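Local coordinates for protein uncharacterized oxidoreductase yvaA (Bacillus subtilis subsp. subtilis, PDB 3GDO) that catalyses the reversible NADPH-dependent reduction of scyllo-inosose to scyllo-inositol, and does not accept NADH in place of NADPH, at residues Ala65-Ile70 with Ser312-Ala317; His91-Lys96 with Leu303-Lys308; Ile333-Glu338 with Arg344-Glu349. One frame throughout, in Å; residues are numbered along the deposited sequence. Where two conformers were deposited one is given.

How the contacts relate
From the N terminus, the chain first lays down residues 65-70 and 91-96, on neighbouring parallel strands of the Rossmann sheet. More than 200 residues later, helix 303-315 returns to cover them. Its first turns meet 91-96 in contact 2, and its last turn meets 65-70 in contact 1. The loop closed by contact 2 is therefore nested inside that of contact 1, and the two touch, their centres about 10 Å apart. Helix 323-342 follows, and contact 3 closes a short loop in series, joining that helix to strand 346-347, outermost within this chain in the large mixed sheet. Its nearest atoms lie about 8 Å from contact 2 and about 19 Å from contact 1.

Contact 1. Residues Ala65-Ile70 with Ser312-Ala317; sequences AIELVI and SIREGA
The guanidinium group of R314 offers its edge to the carboxylate of E67, with E67 CD lying in the guanidinium plane and each terminal nitrogen facing one oxygen. The two planes are turned 32° apart, and the salt bridge is uneven. R314 NH1 makes a nearly straight hydrogen bond (173°) to E67 OE2 at 3.1 Å, on the syn side of that oxygen, whereas R314 NH2 reaches E67 OE1 only weakly, at 3.4 Å. Both atoms of the weak bond have other partners: OE1 accepts from the backbone N of K7, and NH2 donates to the carbonyl of D4. Arginine suits this place because several N-H groups serve separate acceptors. Its chain bends at chi2 (-71°), which swings the guanidinium across to meet the extended glutamate. The ion pair lies near the start of strand 68-71, an inner strand of the Rossmann sheet, over which the last turn of helix 303-315 packs. Further in, L68 CD2 meets I313 CD1 at 4.1 Å, the two side chains crossing at about a right angle. I313 CD1 also lies 4.2 Å from L68 CB, and the isoleucine touches I6 and H91 on the strands flanking 68-71; long aliphatic side chains suit this gap between helix and sheet.

Contact 2. Residues His91-Lys96 with Leu303-Lys308; sequences HVVMEK and LTYYRK
The hydroxyl of Y305 rests against both methyls of V93, its OH 3.5 Å from CG1 and 3.6 Å from CG2, while the same oxygen is hydrogen-bonded to S120 OG on the next strand of the Rossmann sheet. The two side chains come from opposite directions. With its CG anti to the backbone N (chi1 174°), Y305 extends from helix 303-315 to the sheet. The hydroxyl of Y306 approaches too, 3.8 Å from V93 CG1, and hydrogen-bonds to H21 ND1; the other nitrogen of H21 bonds to E95 OE2. Between the tyrosines, the edge of the Y305 ring is directed at a face of Y306, with Y305 CD2 3.8 Å above the centre of that ring. Y305 also stacks edge-to-face with Y122. Valine fits here because beta branching suits a strand and spreads two methyls beneath the helix, and the Glu-Lys-Pro sequence familiar in Gfo/Idh/MocA dehydrogenases begins two residues on, at E95. Tyrosine gives the length to span the gap and a polar end. Contact between the segments is thus by dispersion, while the buried hydroxyls find their hydrogen bonds on S120 and H21, which probably fix how the rings lie over the valine.

Contact 3. Residues Ile333-Glu338 with Arg344-Glu349; sequences IEAAME and RTIMLE
Apolar packing carries this contact, and I346 is at its centre. The isoleucine sets its CG1 branch against the helix backbone, 3.6 Å from A335 O and 4.0 Å from E338 C, while its other branch, CG2, lies 4.1 Å from A335 CB. Just past the strand, L348 reaches the same alanine methyl, its CD2 3.9 Å from A335 CB, and touches I332 one turn or so earlier in the helix. Alanine suits the place: its single methyl lets the backbones come within 6.1 Å, measured between the CA atoms of A335 and I346. Of its side chain, E338 contributes the aliphatic part. A chi1 of -172° turns CG away from the backbone nitrogen and onto I346 CD1, and the side chain crosses the isoleucine at about a right angle. I346 CD1 also sits over one face of the R344 guanidinium, 3.3 Å above its plane. Replacing I346 by an alanine would probably open a gap beside A335 and deprive the methylene chain of E338 of its apolar neighbour.

In the fold this is helix 323-342 turning back onto strand 346-347, the outermost strand, within this chain, of the large mixed sheet in the C-terminal alpha/beta domain. The strand is antiparallel to 195-201, and I346 shares backbone hydrogen bonds with V196.

Among polar and charged groups, R344 NH2 and E338 OE2, of opposite charge, remain 5.5 Å apart, so any attraction is probably modest. R344 O accepts from S339 OG, fastening the turn to the helix, and T345 OG1 bonds with T197. The backbone of T345 also hydrogen-bonds to the second subunit, where K343 of that subunit packs against R344 and T345.

Contact 1. Residues Ala65-Ile70 with Ser312-Ala317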
ATOM      1  N   ALA B  65      32.857  38.185   5.734  1.00 44.68           N
ATOM      2  CA  ALA B  65      33.577  36.954   5.973  1.00 43.83           C
ATOM      3  C   ALA B  65      32.645  35.712   5.859  1.00 43.14           C
ATOM      4  O   ALA B  65      33.124  34.613   5.620  1.00 43.14           O
ATOM      5  CB  ALA B  65      34.310  36.981   7.314  1.00 43.31           C
ATOM      6  N   ILE B  66      31.339  35.906   6.029  1.00 41.79           N
ATOM      7  CA  ILE B  66      30.365  34.799   6.009  1.00 41.17           C
ATOM      8  C   ILE B  66      30.169  34.266   4.581  1.00 40.07           C
ATOM      9  O   ILE B  66      29.815  35.037   3.691  1.00 40.70           O
ATOM     10  CB  ILE B  66      29.005  35.251   6.569  1.00 39.99           C
ATOM     11  CG1 ILE B  66      29.131  35.631   8.057  1.00 41.60           C
ATOM     12  CG2 ILE B  66      27.923  34.161   6.353  1.00 42.56           C
ATOM     13  CD1 ILE B  66      29.569  34.488   8.989  1.00 41.39           C
ATOM     14  N   GLU B  67      30.385  32.967   4.380  1.00 38.75           N
ATOM     15  CA  GLU B  67      30.287  32.363   3.036  1.00 39.28           C
ATOM     16  C   GLU B  67      29.005  31.525   2.792  1.00 38.50           C
ATOM     17  O   GLU B  67      28.433  31.543   1.681  1.00 37.44           O
ATOM     18  CB  GLU B  67      31.500  31.492   2.789  1.00 39.06           C
ATOM     19  CG  GLU B  67      32.829  32.226   3.077  1.00 40.65           C
ATOM     20  CD  GLU B  67      33.976  31.316   2.945  1.00 40.31           C
ATOM     21  OE1 GLU B  67      34.401  30.667   3.939  1.00 42.96           O
ATOM     22  OE2 GLU B  67      34.443  31.195   1.812  1.00 44.10           O
ATOM     23  N   LEU B  68      28.602  30.782   3.835  1.00 37.44           N
ATOM     24  CA  LEU B  68      27.410  29.896   3.789  1.00 36.87           C
ATOM     25  C   LEU B  68      26.444  30.225   4.940  1.00 36.68           C
ATOM     26  O   LEU B  68      26.871  30.330   6.095  1.00 35.83           O
ATOM     27  CB  LEU B  68      27.820  28.410   3.844  1.00 35.61           C
ATOM     28  CG  LEU B  68      26.704  27.343   3.879  1.00 35.32           C
ATOM     29  CD1 LEU B  68      25.901  27.309   2.614  1.00 30.04           C
ATOM     30  CD2 LEU B  68      27.288  25.972   4.152  1.00 33.80           C
ATOM     31  N   VAL B  69      25.171  30.423   4.590  1.00 36.55           N
ATOM     32  CA  VAL B  69      24.084  30.597   5.565  1.00 37.09           C
ATOM     33  C   VAL B  69      23.204  29.319   5.556  1.00 36.55           C
ATOM     34  O   VAL B  69      22.801  28.834   4.474  1.00 36.16           O
ATOM     35  CB  VAL B  69      23.210  31.816   5.213  1.00 37.10           C
ATOM     36  CG1 VAL B  69      22.084  32.004   6.239  1.00 38.32           C
ATOM     37  CG2 VAL B  69      24.055  33.085   5.166  1.00 38.34           C
ATOM     38  N   ILE B  70      22.947  28.770   6.749  1.00 35.87           N
ATOM     39  CA  ILE B  70      21.926  27.700   6.930  1.00 35.04           C
ATOM     40  C   ILE B  70      20.595  28.307   7.380  1.00 35.70           C
ATOM     41  O   ILE B  70      20.515  28.974   8.405  1.00 35.57           O
ATOM     42  CB  ILE B  70      22.391  26.659   7.948  1.00 35.40           C
ATOM     43  CG1 ILE B  70      23.890  26.360   7.781  1.00 33.85           C
ATOM     44  CG2 ILE B  70      21.500  25.400   7.902  1.00 30.25           C
ATOM     45  CD1 ILE B  70      24.292  25.596   6.499  1.00 37.04           C
ATOM     46  N   SER B 312      31.311  21.565  -3.259  1.00 41.91           N
ATOM     47  CA  SER B 312      30.723  22.521  -4.200  1.00 41.59           C
ATOM     48  C   SER B 312      31.269  23.937  -4.018  1.00 41.97           C
ATOM     49  O   SER B 312      31.536  24.622  -4.995  1.00 41.55           O
ATOM     50  CB  SER B 312      29.198  22.589  -4.090  1.00 40.87           C
ATOM     51  OG  SER B 312      28.622  21.323  -4.366  1.00 43.32           O
ATOM     52  N   ILE B 313      31.386  24.377  -2.770  1.00 41.24           N
ATOM     53  CA  ILE B 313      31.815  25.742  -2.466  1.00 41.71           C
ATOM     54  C   ILE B 313      33.278  25.998  -2.903  1.00 42.41           C
ATOM     55  O   ILE B 313      33.555  26.990  -3.590  1.00 41.91           O
ATOM     56  CB  ILE B 313      31.615  26.079  -0.943  1.00 41.22           C
ATOM     57  CG1 ILE B 313      30.107  26.222  -0.634  1.00 40.11           C
ATOM     58  CG2 ILE B 313      32.339  27.364  -0.572  1.00 39.47           C
ATOM     59  CD1 ILE B 313      29.765  26.206   0.886  1.00 37.82           C
ATOM     60  N   ARG B 314      34.172  25.087  -2.500  1.00 42.95           N
ATOM     61  CA  ARG B 314      35.621  25.218  -2.661  1.00 44.32           C
ATOM     62  C   ARG B 314      36.157  24.736  -4.040  1.00 45.51           C
ATOM     63  O   ARG B 314      37.083  25.350  -4.605  1.00 46.38           O
ATOM     64  CB  ARG B 314      36.329  24.424  -1.539  1.00 43.84           C
ATOM     65  CG  ARG B 314      36.256  25.061  -0.148  1.00 42.33           C
ATOM     66  CD  ARG B 314      37.123  26.295  -0.104  1.00 41.79           C
ATOM     67  NE  ARG B 314      37.228  26.873   1.233  1.00 39.26           N
ATOM     68  CZ  ARG B 314      36.600  27.979   1.598  1.00 37.86           C
ATOM     69  NH1 ARG B 314      35.820  28.605   0.739  1.00 36.14           N
ATOM     70  NH2 ARG B 314      36.728  28.444   2.837  1.00 41.04           N
ATOM     71  N   GLU B 315      35.582  23.639  -4.554  1.00 45.97           N
ATOM     72  CA  GLU B 315      36.093  22.918  -5.713  0.50 46.02           C
ATOM     73  C   GLU B 315      35.150  23.062  -6.918  1.00 45.88           C
ATOM     74  O   GLU B 315      35.503  22.702  -8.028  1.00 46.72           O
ATOM     75  CB  GLU B 315      36.336  21.442  -5.321  0.50 46.02           C
ATOM     76  CG  GLU B 315      37.566  21.243  -4.391  0.50 47.33           C
ATOM     77  CD  GLU B 315      37.422  20.156  -3.303  0.50 48.26           C
ATOM     78  OE1 GLU B 315      37.449  18.947  -3.621  0.50 46.99           O
ATOM     79  OE2 GLU B 315      37.323  20.526  -2.102  0.50 48.49           O
ATOM     80  N   GLY B 316      33.937  23.570  -6.684  1.00 44.71           N
ATOM     81  CA  GLY B 316      32.962  23.729  -7.780  1.00 43.64           C
ATOM     82  C   GLY B 316      32.246  22.453  -8.244  1.00 42.96           C
ATOM     83  O   GLY B 316      31.461  22.489  -9.218  1.00 42.38           O
ATOM     84  N   ALA B 317      32.512  21.331  -7.562  1.00 41.94           N
ATOM     85  CA  ALA B 317      31.745  20.072  -7.744  1.00 41.19           C
ATOM     86  C   ALA B 317      30.228  20.286  -7.695  1.00 40.52           C
ATOM     87  O   ALA B 317      29.730  21.205  -7.041  1.00 39.63           O
ATOM     88  CB  ALA B 317      32.145  19.041  -6.711  1.00 41.02           C
TER

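Contact 2. Residues His91-Lys96 with Leu303-Lys308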
ATOM      1  N   HIS B  91      26.038  31.822  -0.312  1.00 39.47           N
ATOM      2  CA  HIS B  91      25.574  30.422  -0.545  1.00 39.07           C
ATOM      3  C   HIS B  91      24.551  30.083   0.551  1.00 38.69           C
ATOM      4  O   HIS B  91      24.691  30.575   1.686  1.00 38.90           O
ATOM      5  CB  HIS B  91      26.735  29.424  -0.457  1.00 38.20           C
ATOM      6  CG  HIS B  91      27.851  29.699  -1.420  1.00 40.58           C
ATOM      7  ND1 HIS B  91      27.635  29.972  -2.757  1.00 43.66           N
ATOM      8  CD2 HIS B  91      29.198  29.720  -1.245  1.00 41.53           C
ATOM      9  CE1 HIS B  91      28.797  30.171  -3.361  1.00 42.76           C
ATOM     10  NE2 HIS B  91      29.759  30.031  -2.463  1.00 43.22           N
ATOM     11  N   VAL B  92      23.535  29.271   0.222  1.00 37.98           N
ATOM     12  CA  VAL B  92      22.402  29.012   1.145  1.00 36.83           C
ATOM     13  C   VAL B  92      22.006  27.532   1.097  1.00 37.03           C
ATOM     14  O   VAL B  92      21.874  26.944   0.002  1.00 35.96           O
ATOM     15  CB  VAL B  92      21.162  29.898   0.841  1.00 37.42           C
ATOM     16  CG1 VAL B  92      19.929  29.497   1.699  1.00 36.63           C
ATOM     17  CG2 VAL B  92      21.463  31.364   1.097  1.00 37.23           C
ATOM     18  N   VAL B  93      21.909  26.946   2.293  1.00 35.97           N
ATOM     19  CA  VAL B  93      21.236  25.649   2.538  1.00 35.06           C
ATOM     20  C   VAL B  93      19.873  25.923   3.199  1.00 34.81           C
ATOM     21  O   VAL B  93      19.810  26.561   4.250  1.00 34.09           O
ATOM     22  CB  VAL B  93      22.069  24.723   3.457  1.00 34.58           C
ATOM     23  CG1 VAL B  93      21.221  23.457   3.945  1.00 34.44           C
ATOM     24  CG2 VAL B  93      23.401  24.294   2.775  1.00 33.67           C
ATOM     25  N   MET B  94      18.800  25.444   2.566  1.00 34.63           N
ATOM     26  CA  MET B  94      17.416  25.634   3.040  1.00 34.83           C
ATOM     27  C   MET B  94      16.933  24.302   3.614  1.00 35.02           C
ATOM     28  O   MET B  94      17.345  23.239   3.142  1.00 34.64           O
ATOM     29  CB  MET B  94      16.460  25.977   1.874  1.00 34.93           C
ATOM     30  CG  MET B  94      16.851  27.087   0.889  1.00 33.67           C
ATOM     31  SD  MET B  94      15.603  27.449  -0.377  1.00 30.66           S
ATOM     32  CE  MET B  94      14.279  28.167   0.537  1.00 34.84           C
ATOM     33  N   GLU B  95      16.037  24.341   4.602  1.00 35.63           N
ATOM     34  CA  GLU B  95      15.422  23.082   5.073  0.50 34.94           C
ATOM     35  C   GLU B  95      14.385  22.613   4.051  1.00 35.27           C
ATOM     36  O   GLU B  95      13.928  23.397   3.212  1.00 35.83           O
ATOM     37  CB  GLU B  95      14.794  23.209   6.475  0.50 34.43           C
ATOM     38  CG  GLU B  95      15.685  22.735   7.639  0.50 30.64           C
ATOM     39  CD  GLU B  95      15.881  21.209   7.735  0.50 26.86           C
ATOM     40  OE1 GLU B  95      15.415  20.439   6.830  0.50 21.96           O
ATOM     41  OE2 GLU B  95      16.534  20.795   8.726  0.50 20.51           O
ATOM     42  N   LYS B  96      14.060  21.318   4.087  1.00 34.73           N
ATOM     43  CA  LYS B  96      12.857  20.840   3.401  1.00 36.53           C
ATOM     44  C   LYS B  96      11.626  21.197   4.270  1.00 37.13           C
ATOM     45  O   LYS B  96      11.773  21.413   5.453  1.00 37.54           O
ATOM     46  CB  LYS B  96      12.911  19.337   3.125  1.00 36.99           C
ATOM     47  CG  LYS B  96      13.461  18.457   4.243  1.00 37.84           C
ATOM     48  CD  LYS B  96      12.590  18.448   5.503  1.00 40.47           C
ATOM     49  CE  LYS B  96      11.203  17.937   5.234  1.00 42.31           C
ATOM     50  NZ  LYS B  96      10.459  17.819   6.493  1.00 44.85           N
ATOM     51  N   LEU B 303      26.438  13.314   7.340  1.00 36.25           N
ATOM     52  CA  LEU B 303      27.684  14.086   7.121  1.00 37.42           C
ATOM     53  C   LEU B 303      27.975  14.253   5.648  1.00 37.48           C
ATOM     54  O   LEU B 303      28.501  15.308   5.223  1.00 38.02           O
ATOM     55  CB  LEU B 303      28.887  13.411   7.786  1.00 37.08           C
ATOM     56  CG  LEU B 303      28.907  13.398   9.322  1.00 36.46           C
ATOM     57  CD1 LEU B 303      30.183  12.661   9.831  1.00 37.04           C
ATOM     58  CD2 LEU B 303      28.827  14.855   9.869  1.00 38.46           C
ATOM     59  N   THR B 304      27.623  13.225   4.867  1.00 37.05           N
ATOM     60  CA  THR B 304      27.934  13.215   3.450  1.00 36.45           C
ATOM     61  C   THR B 304      27.348  14.451   2.755  1.00 37.16           C
ATOM     62  O   THR B 304      28.043  15.067   1.933  1.00 36.96           O
ATOM     63  CB  THR B 304      27.512  11.871   2.766  1.00 36.48           C
ATOM     64  OG1 THR B 304      28.167  10.786   3.432  1.00 35.43           O
ATOM     65  CG2 THR B 304      27.855  11.824   1.280  1.00 34.66           C
ATOM     66  N   TYR B 305      26.105  14.841   3.091  1.00 35.77           N
ATOM     67  CA  TYR B 305      25.541  16.063   2.518  1.00 35.28           C
ATOM     68  C   TYR B 305      26.502  17.259   2.768  1.00 35.49           C
ATOM     69  O   TYR B 305      26.787  18.046   1.864  1.00 34.46           O
ATOM     70  CB  TYR B 305      24.158  16.376   3.097  1.00 34.73           C
ATOM     71  CG  TYR B 305      23.592  17.702   2.645  1.00 32.86           C
ATOM     72  CD1 TYR B 305      22.761  17.772   1.537  1.00 30.10           C
ATOM     73  CD2 TYR B 305      23.861  18.868   3.330  1.00 30.03           C
ATOM     74  CE1 TYR B 305      22.223  18.954   1.118  1.00 30.79           C
ATOM     75  CE2 TYR B 305      23.324  20.068   2.907  1.00 30.89           C
ATOM     76  CZ  TYR B 305      22.517  20.101   1.802  1.00 28.96           C
ATOM     77  OH  TYR B 305      21.969  21.275   1.363  1.00 31.20           O
ATOM     78  N   TYR B 306      27.014  17.389   3.982  1.00 35.12           N
ATOM     79  CA  TYR B 306      27.839  18.561   4.238  1.00 35.81           C
ATOM     80  C   TYR B 306      29.278  18.487   3.671  1.00 36.31           C
ATOM     81  O   TYR B 306      29.844  19.511   3.341  1.00 36.17           O
ATOM     82  CB  TYR B 306      27.796  18.981   5.719  1.00 35.76           C
ATOM     83  CG  TYR B 306      26.590  19.858   6.037  1.00 33.51           C
ATOM     84  CD1 TYR B 306      26.453  21.099   5.445  1.00 33.06           C
ATOM     85  CD2 TYR B 306      25.591  19.437   6.939  1.00 33.69           C
ATOM     86  CE1 TYR B 306      25.348  21.912   5.706  1.00 32.75           C
ATOM     87  CE2 TYR B 306      24.488  20.252   7.242  1.00 29.46           C
ATOM     88  CZ  TYR B 306      24.371  21.479   6.615  1.00 32.78           C
ATOM     89  OH  TYR B 306      23.323  22.328   6.877  1.00 34.32           O
ATOM     90  N   ARG B 307      29.864  17.295   3.588  1.00 37.64           N
ATOM     91  CA  ARG B 307      31.164  17.147   2.917  1.00 39.12           C
ATOM     92  C   ARG B 307      31.018  17.515   1.443  1.00 39.73           C
ATOM     93  O   ARG B 307      31.917  18.131   0.846  1.00 40.23           O
ATOM     94  CB  ARG B 307      31.698  15.737   3.053  1.00 39.45           C
ATOM     95  CG  ARG B 307      32.052  15.354   4.463  1.00 39.90           C
ATOM     96  CD  ARG B 307      32.521  13.887   4.526  1.00 42.12           C
ATOM     97  NE  ARG B 307      33.089  13.597   5.841  1.00 43.51           N
ATOM     98  CZ  ARG B 307      32.738  12.586   6.628  1.00 45.53           C
ATOM     99  NH1 ARG B 307      31.848  11.692   6.239  1.00 46.38           N
ATOM    100  NH2 ARG B 307      33.345  12.423   7.793  1.00 48.03           N
ATOM    101  N   LYS B 308      29.873  17.180   0.866  1.00 39.85           N
ATOM    102  CA  LYS B 308      29.617  17.516  -0.528  1.00 40.55           C
ATOM    103  C   LYS B 308      29.375  19.008  -0.746  1.00 39.55           C
ATOM    104  O   LYS B 308      29.899  19.568  -1.711  1.00 39.56           O
ATOM    105  CB  LYS B 308      28.506  16.658  -1.130  1.00 40.53           C
ATOM    106  CG  LYS B 308      29.019  15.469  -1.944  1.00 45.03           C
ATOM    107  CD  LYS B 308      28.270  14.159  -1.635  1.00 48.03           C
ATOM    108  CE  LYS B 308      28.108  13.299  -2.901  1.00 50.01           C
ATOM    109  NZ  LYS B 308      29.386  12.961  -3.604  1.00 50.87           N
TER

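Contact 3. Residues Ile333-Glu338 with Arg344-Glu349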
ATOM      1  N   ILE B 333       4.138  17.711  -4.776  1.00 30.26           N
ATOM      2  CA  ILE B 333       3.234  18.017  -3.656  1.00 30.61           C
ATOM      3  C   ILE B 333       2.002  18.824  -4.121  1.00 31.42           C
ATOM      4  O   ILE B 333       0.877  18.477  -3.772  1.00 30.93           O
ATOM      5  CB  ILE B 333       3.977  18.701  -2.493  1.00 29.85           C
ATOM      6  CG1 ILE B 333       4.884  17.682  -1.792  1.00 30.29           C
ATOM      7  CG2 ILE B 333       3.035  19.240  -1.485  1.00 29.65           C
ATOM      8  CD1 ILE B 333       5.766  18.320  -0.778  1.00 31.29           C
ATOM      9  N   GLU B 334       2.211  19.841  -4.965  1.00 32.13           N
ATOM     10  CA  GLU B 334       1.095  20.672  -5.466  1.00 33.39           C
ATOM     11  C   GLU B 334       0.160  19.909  -6.366  1.00 32.34           C
ATOM     12  O   GLU B 334      -1.062  20.091  -6.307  1.00 34.22           O
ATOM     13  CB  GLU B 334       1.613  21.945  -6.195  1.00 34.13           C
ATOM     14  CG  GLU B 334       2.113  23.041  -5.233  1.00 37.20           C
ATOM     15  CD  GLU B 334       2.441  24.406  -5.939  1.00 43.69           C
ATOM     16  OE1 GLU B 334       1.688  25.388  -5.741  1.00 47.44           O
ATOM     17  OE2 GLU B 334       3.448  24.491  -6.678  1.00 44.12           O
ATOM     18  N   ALA B 335       0.718  19.030  -7.183  1.00 32.28           N
ATOM     19  CA  ALA B 335      -0.098  18.187  -8.071  1.00 32.28           C
ATOM     20  C   ALA B 335      -0.938  17.152  -7.289  1.00 31.73           C
ATOM     21  O   ALA B 335      -2.079  16.872  -7.640  1.00 30.79           O
ATOM     22  CB  ALA B 335       0.782  17.475  -9.123  1.00 31.64           C
ATOM     23  N   ALA B 336      -0.346  16.591  -6.244  1.00 31.70           N
ATOM     24  CA  ALA B 336      -1.090  15.732  -5.292  1.00 31.59           C
ATOM     25  C   ALA B 336      -2.268  16.469  -4.673  1.00 31.50           C
ATOM     26  O   ALA B 336      -3.360  15.911  -4.572  1.00 31.80           O
ATOM     27  CB  ALA B 336      -0.162  15.238  -4.169  1.00 30.87           C
ATOM     28  N   MET B 337      -2.041  17.712  -4.245  1.00 31.67           N
ATOM     29  CA  MET B 337      -3.094  18.502  -3.577  1.00 32.81           C
ATOM     30  C   MET B 337      -4.205  18.787  -4.560  1.00 33.20           C
ATOM     31  O   MET B 337      -5.398  18.679  -4.248  1.00 33.02           O
ATOM     32  CB  MET B 337      -2.506  19.777  -2.972  1.00 32.88           C
ATOM     33  CG  MET B 337      -1.414  19.495  -1.888  1.00 32.62           C
ATOM     34  SD  MET B 337      -0.541  20.950  -1.171  1.00 28.52           S
ATOM     35  CE  MET B 337      -1.907  21.794  -0.423  1.00 35.35           C
ATOM     36  N   GLU B 338      -3.784  19.098  -5.781  1.00 34.11           N
ATOM     37  CA  GLU B 338      -4.691  19.383  -6.882  1.00 35.08           C
ATOM     38  C   GLU B 338      -5.453  18.112  -7.321  1.00 34.13           C
ATOM     39  O   GLU B 338      -6.689  18.145  -7.535  1.00 34.03           O
ATOM     40  CB  GLU B 338      -3.891  20.020  -8.037  1.00 36.41           C
ATOM     41  CG  GLU B 338      -4.710  20.549  -9.192  1.00 42.03           C
ATOM     42  CD  GLU B 338      -5.520  21.788  -8.831  1.00 49.13           C
ATOM     43  OE1 GLU B 338      -5.242  22.419  -7.775  1.00 53.36           O
ATOM     44  OE2 GLU B 338      -6.429  22.143  -9.618  1.00 52.50           O
ATOM     45  N   ARG B 344      -9.137  13.858  -9.537  1.00 33.03           N
ATOM     46  CA  ARG B 344      -8.752  13.286 -10.812  1.00 33.24           C
ATOM     47  C   ARG B 344      -7.258  13.161 -10.875  1.00 33.53           C
ATOM     48  O   ARG B 344      -6.536  13.753 -10.064  1.00 33.40           O
ATOM     49  CB  ARG B 344      -9.270  14.160 -11.997  1.00 34.79           C
ATOM     50  CG  ARG B 344      -8.652  15.603 -12.096  1.00 35.62           C
ATOM     51  CD  ARG B 344      -9.171  16.421 -13.348  1.00 37.58           C
ATOM     52  NE  ARG B 344      -8.457  17.700 -13.473  1.00 40.30           N
ATOM     53  CZ  ARG B 344      -7.272  17.846 -14.089  1.00 42.87           C
ATOM     54  NH1 ARG B 344      -6.651  16.806 -14.664  1.00 42.64           N
ATOM     55  NH2 ARG B 344      -6.689  19.030 -14.116  1.00 42.59           N
ATOM     56  N   THR B 345      -6.774  12.425 -11.859  1.00 34.23           N
ATOM     57  CA  THR B 345      -5.335  12.326 -12.069  1.00 35.80           C
ATOM     58  C   THR B 345      -4.817  13.647 -12.666  1.00 37.84           C
ATOM     59  O   THR B 345      -5.456  14.225 -13.554  1.00 37.77           O
ATOM     60  CB  THR B 345      -5.048  11.134 -12.940  1.00 35.21           C
ATOM     61  OG1 THR B 345      -5.435   9.962 -12.193  1.00 36.08           O
ATOM     62  CG2 THR B 345      -3.583  11.048 -13.310  1.00 34.84           C
ATOM     63  N   ILE B 346      -3.724  14.166 -12.112  1.00 39.39           N
ATOM     64  CA  ILE B 346      -3.079  15.383 -12.643  1.00 40.66           C
ATOM     65  C   ILE B 346      -1.857  14.965 -13.428  1.00 42.41           C
ATOM     66  O   ILE B 346      -0.890  14.427 -12.860  1.00 41.47           O
ATOM     67  CB  ILE B 346      -2.674  16.371 -11.520  1.00 40.28           C
ATOM     68  CG1 ILE B 346      -3.891  16.801 -10.723  1.00 39.10           C
ATOM     69  CG2 ILE B 346      -1.992  17.669 -12.086  1.00 41.76           C
ATOM     70  CD1 ILE B 346      -5.045  17.280 -11.543  1.00 39.84           C
ATOM     71  N   MET B 347      -1.905  15.191 -14.741  1.00 45.25           N
ATOM     72  CA  MET B 347      -0.772  14.883 -15.619  1.00 49.15           C
ATOM     73  C   MET B 347       0.275  16.009 -15.594  1.00 50.10           C
ATOM     74  O   MET B 347      -0.069  17.151 -15.328  1.00 50.28           O
ATOM     75  CB  MET B 347      -1.267  14.581 -17.043  1.00 49.62           C
ATOM     76  CG  MET B 347      -0.678  13.286 -17.603  1.00 54.15           C
ATOM     77  SD  MET B 347      -1.874  12.223 -18.470  1.00 60.43           S
ATOM     78  CE  MET B 347      -0.853  10.753 -18.698  1.00 60.08           C
ATOM     79  N   LEU B 348       1.544  15.683 -15.850  1.00 52.79           N
ATOM     80  CA  LEU B 348       2.655  16.659 -15.747  1.00 55.22           C
ATOM     81  C   LEU B 348       3.522  16.747 -16.990  1.00 57.36           C
ATOM     82  O   LEU B 348       4.076  15.735 -17.421  1.00 58.58           O
ATOM     83  CB  LEU B 348       3.592  16.286 -14.599  1.00 55.20           C
ATOM     84  CG  LEU B 348       3.094  15.999 -13.189  1.00 55.29           C
ATOM     85  CD1 LEU B 348       4.301  15.691 -12.335  1.00 55.61           C
ATOM     86  CD2 LEU B 348       2.324  17.187 -12.649  1.00 55.53           C
ATOM     87  N   GLU B 349       3.704  17.948 -17.544  1.00 59.63           N
ATOM     88  CA  GLU B 349       4.522  18.093 -18.779  1.00 60.64           C
ATOM     89  C   GLU B 349       6.013  18.296 -18.462  1.00 61.30           C
ATOM     90  O   GLU B 349       6.582  17.620 -17.592  1.00 62.11           O
ATOM     91  CB  GLU B 349       4.002  19.226 -19.675  1.00 60.45           C
TER